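Local coordinates for protein cytochrome c (Pseudomonas aeruginosa, PDB 6RTE) that dehydrogenates dihydro-heme d1 to heme d1, pairing an eight-bladed beta-propeller with a cytochrome c domain that carries heme c, at residues Asn224-Leu235 / Ala272-Phe282; Val255-Ala263 / Gly300-Leu308. All blocks are in the same frame, centred on the assembly; numbering follows the deposited sequence. Where two conformers were deposited one is given.

How the contacts relate
Followed from the N terminus, the chain first builds the sheet of strands 221-227 to 254-259, then that of strands 270-276 to 306-309: two consecutive four-stranded blades of the beta-propeller. Contact 1 starts at 224-235 and closes at 272-282, joining the first two strands of each blade; contact 2 starts within that loop, at 255-263, and closes beyond it, at 300-308, near the last strands. The two loops therefore cross, each enclosing 36 residues. Contacts 1 and 2, centred about 13 Å apart, meet around Trp233, whose CZ2 lies 3.5 Å from Lys301 CA and whose ring also touches Pro302 and Val255. Contact 1 lies nearer the centre of the chain, contact 2 at the surface.

Contact 1: residues Asn224-Leu235 / Ala272-Phe282; sequences NLAVSDDGRWVL and AVYTAPPRHSF
Phe282 turns the face of its ring to Leu235, whose CB stands 3.8 Å from the ring centroid and 9° off the normal, a CH-pi contact. The two side chains run past each other in opposite senses, which brings Leu235 CD2 to 3.7 Å from Phe282 CB. Farther round the ring, Ala226 CB meets Phe282 CE1 at 3.7 Å and Trp233 O lies at the edge. Val273 continues the apolar layer: CG2 reaches Ala226 CB, and CG1 turns to Leu235 CD2. This is blade-on-blade packing in a beta-propeller: strands 224-227 and 272-276 run the same way, 16° apart, and the hydrogen bonds between the two segments all involve a side chain.

Thr275 OG1 donates to Val227 O over 2.8 Å, approaching from well above the carbonyl plane. At one end, Asn224, its CG set between backbone N and carbonyl carbon, brings its amide to the backbone of Val273. Asn224 OD1 accepts from Val273 N at 2.9 Å and Asn224 ND2 donates to Val273 O at 2.9 Å, each acceptor used on a lone pair, so the amide's rotation is fixed. At the other end, where the hairpins turn, Asp229 CB rests on Pro277 CB at 3.9 Å, and His280 ND1 donates almost straight (173°) to the syn side of Asp229 OD1, 2.9 Å away, in the imidazole plane. The same oxygen is hydrogen-bonded to Tyr297 OH.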
# COMPACT_ATOMS: atom_id res chain seq x y z
N ASN A 224 -4.85 -3.08 -3.32
CA ASN A 224 -4.17 -1.87 -3.76
C ASN A 224 -4.72 -1.49 -5.14
O ASN A 224 -5.63 -2.14 -5.67
CB ASN A 224 -2.64 -2.04 -3.77
CG ASN A 224 -2.13 -2.83 -4.97
OD1 ASN A 224 -2.74 -3.79 -5.41
ND2 ASN A 224 -0.99 -2.40 -5.51
N LEU A 225 -4.17 -0.42 -5.69
CA LEU A 225 -4.54 -0.02 -7.04
C LEU A 225 -3.31 0.44 -7.79
O LEU A 225 -2.24 0.64 -7.20
CB LEU A 225 -5.63 1.07 -7.05
CG LEU A 225 -5.37 2.40 -6.35
CD1 LEU A 225 -4.37 3.27 -7.10
CD2 LEU A 225 -6.70 3.13 -6.20
N ALA A 226 -3.46 0.58 -9.10
CA ALA A 226 -2.39 0.99 -9.98
C ALA A 226 -3.00 1.89 -11.05
O ALA A 226 -4.18 1.77 -11.38
CB ALA A 226 -1.68 -0.23 -10.61
N VAL A 227 -2.19 2.82 -11.53
CA VAL A 227 -2.59 3.78 -12.56
C VAL A 227 -1.76 3.50 -13.81
O VAL A 227 -0.54 3.32 -13.72
CB VAL A 227 -2.41 5.23 -12.08
CG1 VAL A 227 -2.87 6.26 -13.15
CG2 VAL A 227 -3.16 5.43 -10.76
N SER A 228 -2.42 3.45 -14.96
CA SER A 228 -1.70 3.17 -16.20
C SER A 228 -0.76 4.32 -16.51
O SER A 228 -0.98 5.47 -16.10
CB SER A 228 -2.68 2.94 -17.36
OG SER A 228 -3.54 4.05 -17.61
N ASP A 229 0.34 4.01 -17.22
CA ASP A 229 1.38 5.02 -17.42
C ASP A 229 0.97 6.10 -18.40
O ASP A 229 1.63 7.15 -18.45
CB ASP A 229 2.70 4.36 -17.88
CG ASP A 229 2.72 4.04 -19.36
OD1 ASP A 229 2.14 3.01 -19.77
OD2 ASP A 229 3.32 4.82 -20.13
N ASP A 230 -0.09 5.89 -19.17
CA ASP A 230 -0.67 6.94 -19.99
C ASP A 230 -1.74 7.74 -19.26
O ASP A 230 -2.33 8.65 -19.86
CB ASP A 230 -1.25 6.36 -21.29
CG ASP A 230 -2.36 5.34 -21.05
OD1 ASP A 230 -2.79 5.16 -19.89
OD2 ASP A 230 -2.79 4.69 -22.04
N GLY A 231 -2.02 7.42 -17.99
CA GLY A 231 -2.94 8.18 -17.19
C GLY A 231 -4.41 7.88 -17.41
O GLY A 231 -5.25 8.54 -16.79
N ARG A 232 -4.76 6.91 -18.25
CA ARG A 232 -6.16 6.71 -18.60
C ARG A 232 -6.93 5.83 -17.61
O ARG A 232 -8.13 6.04 -17.43
CB ARG A 232 -6.27 6.08 -19.99
CG ARG A 232 -5.79 6.96 -21.14
CD ARG A 232 -5.87 6.24 -22.47
NE ARG A 232 -7.24 6.02 -22.93
CZ ARG A 232 -7.58 5.23 -23.94
NH1 ARG A 232 -6.64 4.57 -24.61
NH2 ARG A 232 -8.84 5.10 -24.30
N TRP A 233 -6.26 4.87 -16.97
CA TRP A 233 -6.94 3.79 -16.27
C TRP A 233 -6.47 3.64 -14.84
O TRP A 233 -5.28 3.75 -14.55
CB TRP A 233 -6.72 2.44 -16.99
CG TRP A 233 -6.89 2.50 -18.49
CD1 TRP A 233 -5.92 2.34 -19.43
CD2 TRP A 233 -8.10 2.76 -19.20
NE1 TRP A 233 -6.45 2.47 -20.69
CE2 TRP A 233 -7.79 2.73 -20.57
CE3 TRP A 233 -9.41 3.00 -18.80
CZ2 TRP A 233 -8.75 2.96 -21.55
CZ3 TRP A 233 -10.36 3.22 -19.77
CH2 TRP A 233 -10.03 3.20 -21.13
N VAL A 234 -7.42 3.34 -13.94
CA VAL A 234 -7.14 2.84 -12.61
C VAL A 234 -7.58 1.38 -12.56
O VAL A 234 -8.73 1.05 -12.89
CB VAL A 234 -7.87 3.65 -11.53
CG1 VAL A 234 -7.63 3.06 -10.15
CG2 VAL A 234 -7.44 5.12 -11.57
N LEU A 235 -6.68 0.51 -12.13
CA LEU A 235 -6.99 -0.91 -11.92
C LEU A 235 -6.91 -1.21 -10.43
O LEU A 235 -5.87 -0.97 -9.80
CB LEU A 235 -6.04 -1.82 -12.71
CG LEU A 235 -6.45 -3.30 -12.70
CD1 LEU A 235 -7.73 -3.49 -13.47
CD2 LEU A 235 -5.32 -4.20 -13.25
N ALA A 272 -2.12 -8.26 -5.54
CA ALA A 272 -1.66 -6.90 -5.80
C ALA A 272 -1.67 -6.64 -7.30
O ALA A 272 -1.48 -7.57 -8.10
CB ALA A 272 -0.25 -6.68 -5.24
N VAL A 273 -1.87 -5.36 -7.67
CA VAL A 273 -1.79 -4.91 -9.05
C VAL A 273 -0.62 -3.95 -9.16
O VAL A 273 -0.31 -3.21 -8.23
CB VAL A 273 -3.11 -4.24 -9.51
CG1 VAL A 273 -4.26 -5.24 -9.47
CG2 VAL A 273 -3.45 -3.01 -8.66
N TYR A 274 0.06 -3.98 -10.32
CA TYR A 274 1.22 -3.15 -10.58
C TYR A 274 1.16 -2.63 -12.01
O TYR A 274 0.55 -3.24 -12.89
CB TYR A 274 2.54 -3.92 -10.40
CG TYR A 274 2.64 -4.76 -9.13
CD1 TYR A 274 2.18 -6.07 -9.10
CD2 TYR A 274 3.19 -4.24 -7.98
CE1 TYR A 274 2.27 -6.85 -7.95
CE2 TYR A 274 3.29 -5.00 -6.81
CZ TYR A 274 2.83 -6.30 -6.81
OH TYR A 274 2.92 -7.06 -5.66
N THR A 275 1.83 -1.50 -12.23
CA THR A 275 2.01 -0.94 -13.57
C THR A 275 3.43 -1.23 -14.05
O THR A 275 4.38 -1.11 -13.28
CB THR A 275 1.75 0.56 -13.57
OG1 THR A 275 0.42 0.80 -13.09
CG2 THR A 275 1.92 1.18 -15.01
N ALA A 276 3.55 -1.61 -15.32
CA ALA A 276 4.84 -1.86 -15.97
C ALA A 276 4.96 -0.88 -17.13
O ALA A 276 4.57 -1.20 -18.26
CB ALA A 276 4.95 -3.30 -16.44
N PRO A 277 5.51 0.31 -16.91
CA PRO A 277 5.36 1.40 -17.89
C PRO A 277 5.96 1.06 -19.25
O PRO A 277 5.32 1.33 -20.27
CB PRO A 277 6.08 2.58 -17.23
CG PRO A 277 5.89 2.31 -15.76
CD PRO A 277 6.03 0.82 -15.62
N PRO A 278 7.16 0.46 -19.32
CA PRO A 278 7.72 0.16 -20.65
C PRO A 278 6.89 -0.84 -21.43
O PRO A 278 6.94 -0.85 -22.67
CB PRO A 278 9.12 -0.40 -20.35
CG PRO A 278 9.39 -0.03 -18.94
CD PRO A 278 8.09 0.08 -18.24
N ARG A 279 6.15 -1.71 -20.75
CA ARG A 279 5.27 -2.67 -21.39
C ARG A 279 3.86 -2.13 -21.61
O ARG A 279 3.04 -2.82 -22.22
CB ARG A 279 5.22 -3.95 -20.55
CG ARG A 279 6.60 -4.52 -20.20
CD ARG A 279 6.49 -5.73 -19.30
NE ARG A 279 5.86 -6.86 -19.99
CZ ARG A 279 6.50 -7.75 -20.73
NH1 ARG A 279 5.83 -8.73 -21.32
NH2 ARG A 279 7.82 -7.67 -20.88
N HIS A 280 3.57 -0.91 -21.14
CA HIS A 280 2.23 -0.33 -21.19
C HIS A 280 1.18 -1.35 -20.77
O HIS A 280 0.19 -1.59 -21.47
CB HIS A 280 1.93 0.22 -22.57
CG HIS A 280 2.97 1.19 -23.05
ND1 HIS A 280 3.28 2.33 -22.34
CD2 HIS A 280 3.80 1.15 -24.11
CE1 HIS A 280 4.25 2.97 -22.98
NE2 HIS A 280 4.58 2.27 -24.05
N SER A 281 1.40 -1.94 -19.60
CA SER A 281 0.54 -3.02 -19.13
C SER A 281 0.40 -2.94 -17.62
O SER A 281 1.25 -2.37 -16.93
CB SER A 281 1.11 -4.39 -19.51
OG SER A 281 2.23 -4.70 -18.69
N PHE A 282 -0.69 -3.52 -17.13
CA PHE A 282 -0.81 -3.88 -15.73
C PHE A 282 -0.34 -5.32 -15.54
O PHE A 282 -0.56 -6.18 -16.41
CB PHE A 282 -2.25 -3.74 -15.24
CG PHE A 282 -2.75 -2.32 -15.16
CD1 PHE A 282 -2.19 -1.42 -14.27
CD2 PHE A 282 -3.81 -1.90 -15.95
CE1 PHE A 282 -2.66 -0.12 -14.18
CE2 PHE A 282 -4.29 -0.59 -15.86
CZ PHE A 282 -3.72 0.29 -14.97

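Contact 2: residues Val255-Ala263 / Gly300-Leu308; sequences VQVIPAADA and GKPVAPKRL
Where Ile258 meets Val303, the CA atoms of the two residues are 7.0 Å apart, and segments 255-263 and 300-308 run in nearly the same direction, their end-to-end lines diverging by 13°. Ile258 reaches across with the end of its longer branch: CD1 sits 3.8 Å from Val303 CA and 3.7 Å from Pro302 O. That carbonyl oxygen, belonging to the centre of an inverse gamma turn, is buried with no polar partner in the model, and the methyl CD1 of Ile258 lies against it. A classic beta bulge, in which Val255 and Gln256 both face Leu246, directs two successive side chains toward the other segment. Val255 CG1 lies 3.8 Å from Lys301 CD, the two side chains crossing obliquely. Lys301 CG sits between its backbone N and carbonyl carbon (chi1 50°) and the side chain is extended from there, which carries its ammonium group back to 255-263 through water: one molecule accepts from Lys301 NZ at 2.9 Å and donates to Val255 O at 2.8 Å.

Arg307 supplies the direct polar link. Arg307 NH1 donates to a lone pair of Ala261 O over 2.7 Å at 163°, with the oxygen in the guanidinium plane. A water that accepts from Arg307 NH2 at 2.6 Å also donates to Ala261 O, while Ala263 CA covers one face of the group. Glu291 forms a salt bridge with NH1 and accepts from Ala263 N through its other carboxylate oxygen, fastening both segments.

Within the propeller, the contact lies at the surface, where strand 254-259 of one blade faces the loop leading into strand 306-309 of the next and Arg307 meets the loop beyond strand 254-259; Ile258 packs on Leu295 of strand 291-296, Arg307 on Trp293, and Pro302 and Val303 on Leu246.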
# COMPACT_ATOMS: atom_id res chain seq x y z
N VAL A 255 -15.46 1.11 -15.74
CA VAL A 255 -15.28 0.58 -17.07
C VAL A 255 -15.66 -0.90 -17.15
O VAL A 255 -16.45 -1.30 -18.01
CB VAL A 255 -13.83 0.83 -17.55
CG1 VAL A 255 -13.65 0.32 -18.98
CG2 VAL A 255 -13.50 2.32 -17.46
N GLN A 256 -15.11 -1.74 -16.28
CA GLN A 256 -15.42 -3.16 -16.36
C GLN A 256 -14.95 -3.88 -15.10
O GLN A 256 -13.87 -3.59 -14.57
CB GLN A 256 -14.77 -3.79 -17.61
CG GLN A 256 -15.44 -5.06 -18.10
CD GLN A 256 -14.93 -5.51 -19.47
OE1 GLN A 256 -14.78 -4.69 -20.39
NE2 GLN A 256 -14.68 -6.80 -19.61
N VAL A 257 -15.77 -4.83 -14.64
CA VAL A 257 -15.43 -5.72 -13.53
C VAL A 257 -14.85 -6.99 -14.14
O VAL A 257 -15.50 -7.64 -14.97
CB VAL A 257 -16.67 -6.05 -12.68
CG1 VAL A 257 -16.33 -7.07 -11.59
CG2 VAL A 257 -17.27 -4.78 -12.08
N ILE A 258 -13.62 -7.33 -13.76
CA ILE A 258 -12.96 -8.52 -14.29
C ILE A 258 -12.82 -9.57 -13.19
O ILE A 258 -11.97 -9.43 -12.31
CB ILE A 258 -11.58 -8.18 -14.89
CG1 ILE A 258 -11.69 -7.05 -15.92
CG2 ILE A 258 -10.97 -9.42 -15.52
CD1 ILE A 258 -10.35 -6.46 -16.36
N PRO A 259 -13.63 -10.63 -13.19
CA PRO A 259 -13.49 -11.66 -12.15
C PRO A 259 -12.11 -12.31 -12.22
O PRO A 259 -11.58 -12.59 -13.29
CB PRO A 259 -14.60 -12.67 -12.48
CG PRO A 259 -15.59 -11.91 -13.35
CD PRO A 259 -14.74 -10.92 -14.13
N ALA A 260 -11.51 -12.53 -11.05
CA ALA A 260 -10.19 -13.15 -10.99
C ALA A 260 -10.41 -14.67 -10.90
O ALA A 260 -10.86 -15.18 -9.87
CB ALA A 260 -9.38 -12.61 -9.82
N ALA A 261 -10.12 -15.36 -11.98
CA ALA A 261 -10.28 -16.81 -12.03
C ALA A 261 -9.23 -17.35 -12.99
O ALA A 261 -8.90 -16.71 -13.99
CB ALA A 261 -11.69 -17.19 -12.48
N ASP A 262 -8.69 -18.54 -12.68
CA ASP A 262 -7.70 -19.10 -13.58
C ASP A 262 -8.40 -19.65 -14.82
O ASP A 262 -9.63 -19.60 -14.96
CB ASP A 262 -6.85 -20.15 -12.87
CG ASP A 262 -7.61 -21.43 -12.54
OD1 ASP A 262 -8.76 -21.59 -12.99
OD2 ASP A 262 -7.04 -22.27 -11.82
N ALA A 263 -7.60 -20.21 -15.74
CA ALA A 263 -8.14 -20.71 -16.99
C ALA A 263 -9.09 -21.88 -16.78
O ALA A 263 -9.93 -22.15 -17.64
CB ALA A 263 -7.00 -21.13 -17.93
N GLY A 300 -5.91 0.06 -25.76
CA GLY A 300 -7.18 0.45 -25.20
C GLY A 300 -7.45 -0.20 -23.86
O GLY A 300 -6.56 -0.81 -23.24
N LYS A 301 -8.70 -0.06 -23.40
CA LYS A 301 -9.05 -0.45 -22.04
C LYS A 301 -8.56 -1.88 -21.77
O LYS A 301 -8.85 -2.79 -22.57
CB LYS A 301 -10.56 -0.34 -21.81
CG LYS A 301 -11.41 -1.00 -22.87
CD LYS A 301 -12.88 -0.86 -22.54
CE LYS A 301 -13.75 -1.52 -23.62
NZ LYS A 301 -15.19 -1.40 -23.30
N PRO A 302 -7.77 -2.10 -20.72
CA PRO A 302 -7.16 -3.42 -20.52
C PRO A 302 -8.14 -4.39 -19.85
O PRO A 302 -8.19 -4.48 -18.62
CB PRO A 302 -5.95 -3.12 -19.63
CG PRO A 302 -6.35 -1.89 -18.86
CD PRO A 302 -7.24 -1.08 -19.79
N VAL A 303 -8.92 -5.10 -20.65
CA VAL A 303 -9.99 -5.94 -20.13
C VAL A 303 -9.76 -7.42 -20.40
O VAL A 303 -10.58 -8.24 -19.99
CB VAL A 303 -11.36 -5.50 -20.68
CG1 VAL A 303 -11.74 -4.12 -20.13
CG2 VAL A 303 -11.36 -5.48 -22.20
N ALA A 304 -8.66 -7.79 -21.04
CA ALA A 304 -8.39 -9.20 -21.37
C ALA A 304 -7.00 -9.60 -20.90
O ALA A 304 -6.00 -9.10 -21.45
CB ALA A 304 -8.54 -9.43 -22.88
N PRO A 305 -6.89 -10.48 -19.91
CA PRO A 305 -5.55 -10.83 -19.40
C PRO A 305 -4.81 -11.80 -20.31
O PRO A 305 -5.39 -12.71 -20.91
CB PRO A 305 -5.85 -11.49 -18.05
CG PRO A 305 -7.17 -12.10 -18.23
CD PRO A 305 -7.95 -11.15 -19.13
N LYS A 306 -3.50 -11.58 -20.40
CA LYS A 306 -2.57 -12.59 -20.89
C LYS A 306 -2.17 -13.44 -19.68
O LYS A 306 -1.62 -12.90 -18.71
CB LYS A 306 -1.36 -11.94 -21.55
CG LYS A 306 -0.38 -12.92 -22.12
CD LYS A 306 0.88 -12.22 -22.63
CE LYS A 306 1.92 -13.23 -23.04
NZ LYS A 306 3.22 -12.59 -23.40
N ARG A 307 -2.47 -14.73 -19.72
CA ARG A 307 -2.28 -15.62 -18.58
C ARG A 307 -0.92 -16.31 -18.66
O ARG A 307 -0.58 -16.91 -19.69
CB ARG A 307 -3.38 -16.68 -18.52
CG ARG A 307 -4.77 -16.13 -18.30
CD ARG A 307 -5.84 -17.19 -18.54
NE ARG A 307 -7.17 -16.57 -18.58
CZ ARG A 307 -7.99 -16.44 -17.54
NH1 ARG A 307 -7.64 -16.91 -16.34
NH2 ARG A 307 -9.16 -15.83 -17.69
N LEU A 308 -0.16 -16.24 -17.57
CA LEU A 308 1.14 -16.90 -17.48
C LEU A 308 1.11 -17.93 -16.34
O LEU A 308 0.91 -17.56 -15.18
CB LEU A 308 2.26 -15.89 -17.24
CG LEU A 308 2.63 -14.95 -18.39
CD1 LEU A 308 1.54 -13.93 -18.70
CD2 LEU A 308 3.92 -14.23 -18.05
O HOH W 1 -16.47 -1.59 -20.76
O HOH W 2 -15.24 -4.78 -23.03
O HOH W 3 -11.17 -15.79 -16.01